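Local coordinates for DUF1116 domain-containing protein (Enterococcus faecalis, PDB 3CLQ) that is of unknown function but probably related to the AllG subunit of oxamate carbamoyltransferase, at residues A136-L139 with R140-A143; D150-I153 with W154-D157. All coordinates share one frame; numbering follows the deposited sequence.

Contact 1 (A136-L139 with R140-A143); sequences AKVL and RFGA
Val138 O receives the backbone N-H of Phe141 at 3.2 Å and, more weakly, that of Ala143 at 3.3 Å, while Gly142 N closes on Leu139 O at 2.6 Å, so that a single 3-10 turn is opened and ended within six residues. The Ala143 and Gly142 bonds form the crossed pair of a Schellman motif, with Gly142 as its residue of positive phi (99°), a conformation that comes easily to a residue without a side chain. Ala143 points its methyl back at the turn, CB resting 3.4 Å from Val138 O, and so covers the oxygen that holds the two N-H groups. Lys137 lays its CG alongside the same methyl. On another flank of Val138, CG1 presses on the start of the Arg140 side chain, 3.5 Å from Arg140 CG. A chi1 of 79° sets Arg140 CG between its own N and carbonyl carbon, and the chain then runs beside Phe141, whose CE2 stands 3.7 Å over one face of the Arg140 guanidinium, displaced toward its rim. Val138 CG1 also meets Phe141 CD2 at 4.3 Å, so that this one methyl touches both Arg140 and Phe141. Leu139 leaves in a different direction, reaching with CD1 to within 3.9 Å of Ala143 O. At the start of the turn, Glu133 uses both carboxylate oxygens, OE2 taking the N-H of Leu139 and OE1, weakly, that of Arg140, which would tend to favour a charged carboxylate. The chemistry implies that this largely buried reversal has its first N-H groups met by a side-chain carboxylate and its last by the backbone carbonyls of Val138 and Leu139, the Ala143 bond being weak, with the Ala143 methyl lying over Val138 O.

Contact 2 (D150-I153 with W154-D157); sequences DRLI and WMRD
Ile153 lies side by side with both Arg156 and Asp157, one turn further along the helix. With CG2 anti to the backbone N and CG1 beside it (chi1 -69°), Ile153 sets CG2 over one face of the Arg156 guanidinium, 3.6 Å from NH2 and offset toward the rim. The same methyl approaches Asp157 OD2 at 3.5 Å. Arg156 NE forms a salt bridge with Asp157 OD1 (2.7 Å), meeting the syn side of the carboxylate from 32° out of its plane; NH2 adds a weak bond to the same oxygen, which limits how the guanidinium can turn. Ile153 O binds Asp157 N at 2.7 Å and, weakly, Arg156 N, which is also weakly bound to Leu152 O. The helix has a wider, pi-type turn at 155-157. The preceding turn is more regular, with Trp154 N bound to Asp150 O and Met155 N to Arg151 O. Met155, a selenomethionine, runs its CG just 3.1 Å from Arg151 O; chi1 of -64° and an extended chi2 bring SE near Arg151 CG (4.2 Å) and Leu152 CD2 (4.3 Å). Arg151 O lies at the edge of the Trp154 indole near its plane. Trp154 and Met155 pack on helix 216-226, where the indole meets Phe225 with ring planes about 40° apart; Leu152, Ile153 and Arg156 rest on Phe72 of helix 60-73, and Met155 also touches Leu131 and Glu133, just after strand 126-130.

How the contacts relate
The two contacts follow in series between strand 126-130 and the interior of helix 146-168: contact 1 is the turn in the loop leading out of the strand, and contact 2 begins about one turn into helix 146-168. Their centres are 14 Å apart and their nearest atoms about 5 Å, without touching, and both lie on the same side of the chain's centre. Glu133, in the loop before contact 1, is a neighbour that both share. Lys137 and Leu139 of contact 1 touch Ser147 and Val148 at the beginning of the helix, so the loop packs directly on the helix it introduces.

Contact 1 (A136-L139 with R140-A143)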
ATOM      1  N   ALA B 136       3.556  -7.028  20.736  1.00 58.90           N
ATOM      2  CA  ALA B 136       2.286  -7.195  21.432  1.00 58.57           C
ATOM      3  C   ALA B 136       2.487  -7.004  22.951  1.00 59.10           C
ATOM      4  O   ALA B 136       1.620  -6.446  23.629  1.00 59.00           O
ATOM      5  CB  ALA B 136       1.687  -8.545  21.126  1.00 57.96           C
ATOM      6  N   LYS B 137       3.627  -7.454  23.483  1.00 59.19           N
ATOM      7  CA  LYS B 137       3.971  -7.185  24.891  1.00 59.15           C
ATOM      8  C   LYS B 137       4.582  -5.781  24.961  1.00 58.65           C
ATOM      9  O   LYS B 137       5.772  -5.587  24.698  1.00 58.98           O
ATOM     10  CB  LYS B 137       4.938  -8.235  25.463  1.00 59.59           C
ATOM     11  CG  LYS B 137       4.872  -8.355  26.984  1.00 60.89           C
ATOM     12  CD  LYS B 137       6.258  -8.506  27.656  1.00 61.91           C
ATOM     13  CE  LYS B 137       6.632  -9.970  27.999  1.00 62.26           C
ATOM     14  NZ  LYS B 137       7.089 -10.780  26.820  1.00 62.93           N
ATOM     15  N   VAL B 138       3.762  -4.800  25.317  1.00 57.52           N
ATOM     16  CA  VAL B 138       4.096  -3.410  25.049  1.00 56.26           C
ATOM     17  C   VAL B 138       3.490  -2.498  26.100  1.00 55.18           C
ATOM     18  O   VAL B 138       2.423  -2.788  26.629  1.00 54.44           O
ATOM     19  CB  VAL B 138       3.561  -3.011  23.656  1.00 56.53           C
ATOM     20  CG1 VAL B 138       3.003  -1.624  23.666  1.00 56.75           C
ATOM     21  CG2 VAL B 138       4.641  -3.148  22.601  1.00 57.43           C
ATOM     22  N   LEU B 139       4.175  -1.391  26.375  1.00 54.42           N
ATOM     23  CA  LEU B 139       3.773  -0.439  27.399  1.00 53.52           C
ATOM     24  C   LEU B 139       2.399   0.188  27.193  1.00 52.82           C
ATOM     25  O   LEU B 139       1.635   0.356  28.149  1.00 53.22           O
ATOM     26  CB  LEU B 139       4.791   0.687  27.511  1.00 53.51           C
ATOM     27  CG  LEU B 139       4.371   1.709  28.573  1.00 53.51           C
ATOM     28  CD1 LEU B 139       4.900   1.299  29.939  1.00 52.57           C
ATOM     29  CD2 LEU B 139       4.821   3.137  28.213  1.00 53.54           C
ATOM     30  N   ARG B 140       2.076   0.553  25.965  1.00 51.40           N
ATOM     31  CA  ARG B 140       0.796   1.217  25.722  1.00 51.29           C
ATOM     32  C   ARG B 140      -0.423   0.357  26.126  1.00 51.00           C
ATOM     33  O   ARG B 140      -1.551   0.870  26.208  1.00 51.43           O
ATOM     34  CB  ARG B 140       0.681   1.720  24.280  1.00 50.82           C
ATOM     35  CG  ARG B 140       0.335   0.659  23.274  1.00 51.31           C
ATOM     36  CD  ARG B 140       0.450   1.223  21.867  1.00 52.06           C
ATOM     37  NE  ARG B 140       1.008   0.238  20.943  1.00 53.15           N
ATOM     38  CZ  ARG B 140       0.290  -0.433  20.050  1.00 54.32           C
ATOM     39  NH1 ARG B 140      -1.018  -0.221  19.928  1.00 55.13           N
ATOM     40  NH2 ARG B 140       0.880  -1.313  19.265  1.00 54.84           N
ATOM     41  N   PHE B 141      -0.185  -0.928  26.396  1.00 49.44           N
ATOM     42  CA  PHE B 141      -1.233  -1.841  26.860  1.00 48.26           C
ATOM     43  C   PHE B 141      -0.988  -2.195  28.315  1.00 47.83           C
ATOM     44  O   PHE B 141      -1.644  -3.074  28.864  1.00 46.97           O
ATOM     45  CB  PHE B 141      -1.268  -3.135  26.037  1.00 48.33           C
ATOM     46  CG  PHE B 141      -1.828  -2.971  24.662  1.00 48.26           C
ATOM     47  CD1 PHE B 141      -3.156  -2.614  24.478  1.00 48.30           C
ATOM     48  CD2 PHE B 141      -1.028  -3.185  23.544  1.00 48.54           C
ATOM     49  CE1 PHE B 141      -3.687  -2.466  23.196  1.00 48.71           C
ATOM     50  CE2 PHE B 141      -1.545  -3.046  22.258  1.00 48.37           C
ATOM     51  CZ  PHE B 141      -2.881  -2.686  22.082  1.00 48.29           C
ATOM     52  N   GLY B 142      -0.015  -1.528  28.924  1.00 47.38           N
ATOM     53  CA  GLY B 142       0.163  -1.605  30.366  1.00 47.39           C
ATOM     54  C   GLY B 142       1.230  -2.571  30.839  1.00 47.36           C
ATOM     55  O   GLY B 142       1.467  -2.673  32.046  1.00 46.70           O
ATOM     56  N   ALA B 143       1.882  -3.264  29.894  1.00 46.87           N
ATOM     57  CA  ALA B 143       2.918  -4.253  30.222  1.00 46.60           C
ATOM     58  C   ALA B 143       4.204  -3.589  30.719  1.00 46.92           C
ATOM     59  O   ALA B 143       4.611  -2.559  30.191  1.00 46.90           O
ATOM     60  CB  ALA B 143       3.203  -5.124  29.023  1.00 46.04           C
TER

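Contact 2 (D150-I153 with W154-D157)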
ATOM      1  N   ASP B 150      13.687  -2.348  28.843  1.00 54.13           N
ATOM      2  CA  ASP B 150      14.818  -2.458  27.922  1.00 54.63           C
ATOM      3  C   ASP B 150      14.514  -1.881  26.526  1.00 54.34           C
ATOM      4  O   ASP B 150      15.275  -1.059  26.014  1.00 54.26           O
ATOM      5  CB  ASP B 150      15.251  -3.911  27.756  1.00 55.52           C
ATOM      6  CG  ASP B 150      15.717  -4.532  29.039  1.00 56.79           C
ATOM      7  OD1 ASP B 150      16.474  -3.893  29.798  1.00 56.98           O
ATOM      8  OD2 ASP B 150      15.329  -5.686  29.296  1.00 58.07           O
ATOM      9  N   ARG B 151      13.427  -2.324  25.903  1.00 53.54           N
ATOM     10  CA  ARG B 151      13.062  -1.799  24.592  1.00 53.39           C
ATOM     11  C   ARG B 151      12.832  -0.288  24.592  1.00 53.55           C
ATOM     12  O   ARG B 151      13.212   0.403  23.646  1.00 53.54           O
ATOM     13  CB  ARG B 151      11.823  -2.478  24.049  1.00 53.12           C
ATOM     14  CG  ARG B 151      11.399  -1.941  22.670  1.00 53.88           C
ATOM     15  CD  ARG B 151      10.304  -2.808  22.146  1.00 54.16           C
ATOM     16  NE  ARG B 151      10.476  -4.122  22.749  1.00 56.07           N
ATOM     17  CZ  ARG B 151      10.567  -5.265  22.078  1.00 57.52           C
ATOM     18  NH1 ARG B 151      10.460  -5.289  20.745  1.00 58.28           N
ATOM     19  NH2 ARG B 151      10.734  -6.394  22.754  1.00 58.12           N
ATOM     20  N   LEU B 152      12.194   0.218  25.640  1.00 53.54           N
ATOM     21  CA  LEU B 152      12.040   1.652  25.808  1.00 53.79           C
ATOM     22  C   LEU B 152      13.387   2.391  25.822  1.00 54.18           C
ATOM     23  O   LEU B 152      13.502   3.500  25.287  1.00 53.36           O
ATOM     24  CB  LEU B 152      11.292   1.956  27.105  1.00 54.01           C
ATOM     25  CG  LEU B 152       9.778   2.073  27.026  1.00 54.27           C
ATOM     26  CD1 LEU B 152       9.403   3.437  27.559  1.00 54.60           C
ATOM     27  CD2 LEU B 152       9.262   1.949  25.603  1.00 54.42           C
ATOM     28  N   ILE B 153      14.392   1.786  26.455  1.00 54.47           N
ATOM     29  CA  ILE B 153      15.733   2.376  26.533  1.00 55.66           C
ATOM     30  C   ILE B 153      16.462   2.291  25.194  1.00 56.57           C
ATOM     31  O   ILE B 153      17.150   3.228  24.781  1.00 56.25           O
ATOM     32  CB  ILE B 153      16.577   1.706  27.636  1.00 55.54           C
ATOM     33  CG1 ILE B 153      16.009   2.069  29.004  1.00 55.31           C
ATOM     34  CG2 ILE B 153      18.042   2.130  27.552  1.00 55.35           C
ATOM     35  CD1 ILE B 153      16.417   1.124  30.080  1.00 55.09           C
ATOM     36  N   TRP B 154      16.289   1.161  24.519  1.00 57.82           N
ATOM     37  CA  TRP B 154      16.804   0.969  23.177  1.00 58.32           C
ATOM     38  C   TRP B 154      16.239   2.038  22.249  1.00 59.28           C
ATOM     39  O   TRP B 154      16.960   2.643  21.459  1.00 59.67           O
ATOM     40  CB  TRP B 154      16.426  -0.419  22.683  1.00 57.57           C
ATOM     41  CG  TRP B 154      16.911  -0.724  21.300  1.00 57.74           C
ATOM     42  CD1 TRP B 154      18.118  -1.255  20.953  1.00 57.40           C
ATOM     43  CD2 TRP B 154      16.189  -0.534  20.075  1.00 57.62           C
ATOM     44  NE1 TRP B 154      18.198  -1.396  19.589  1.00 57.45           N
ATOM     45  CE2 TRP B 154      17.025  -0.961  19.027  1.00 57.58           C
ATOM     46  CE3 TRP B 154      14.922  -0.035  19.762  1.00 57.85           C
ATOM     47  CZ2 TRP B 154      16.635  -0.905  17.691  1.00 57.27           C
ATOM     48  CZ3 TRP B 154      14.538   0.016  18.430  1.00 57.34           C
ATOM     49  CH2 TRP B 154      15.390  -0.414  17.419  1.00 57.20           C
HETATM   50  N   MSE B 155      14.948   2.290  22.361  1.00 60.43           N
HETATM   51  CA  MSE B 155      14.319   3.315  21.537  1.00 62.13           C
HETATM   52  C   MSE B 155      14.777   4.737  21.846  1.00 60.98           C
HETATM   53  O   MSE B 155      14.683   5.617  20.999  1.00 60.94           O
HETATM   54  CB  MSE B 155      12.813   3.238  21.666  1.00 62.22           C
HETATM   55  CG  MSE B 155      12.247   1.955  21.137  1.00 64.05           C
HETATM   56 SE   MSE B 155      10.347   1.968  21.481  0.90 66.89          SE
HETATM   57  CE  MSE B 155       9.713   3.048  19.971  1.00 64.84           C
ATOM     58  N   ARG B 156      15.263   4.985  23.054  1.00 60.08           N
ATOM     59  CA  ARG B 156      15.722   6.333  23.348  1.00 59.08           C
ATOM     60  C   ARG B 156      17.237   6.471  23.261  1.00 58.23           C
ATOM     61  O   ARG B 156      17.752   7.587  23.212  1.00 58.95           O
ATOM     62  CB  ARG B 156      15.230   6.825  24.707  1.00 58.77           C
ATOM     63  CG  ARG B 156      15.885   6.140  25.861  1.00 57.97           C
ATOM     64  CD  ARG B 156      16.430   7.114  26.874  1.00 57.06           C
ATOM     65  NE  ARG B 156      17.579   6.462  27.466  1.00 56.63           N
ATOM     66  CZ  ARG B 156      17.612   5.908  28.672  1.00 55.97           C
ATOM     67  NH1 ARG B 156      16.570   5.962  29.494  1.00 55.40           N
ATOM     68  NH2 ARG B 156      18.723   5.315  29.053  1.00 55.72           N
ATOM     69  N   ASP B 157      17.945   5.346  23.241  1.00 56.41           N
ATOM     70  CA  ASP B 157      19.401   5.372  23.165  1.00 54.38           C
ATOM     71  C   ASP B 157      19.856   5.263  21.724  1.00 53.95           C
ATOM     72  O   ASP B 157      20.869   5.852  21.331  1.00 53.71           O
ATOM     73  CB  ASP B 157      20.005   4.223  23.966  1.00 53.63           C
ATOM     74  CG  ASP B 157      20.127   4.537  25.444  1.00 52.92           C
ATOM     75  OD1 ASP B 157      19.563   5.560  25.899  1.00 52.43           O
ATOM     76  OD2 ASP B 157      20.793   3.747  26.139  1.00 51.93           O
TER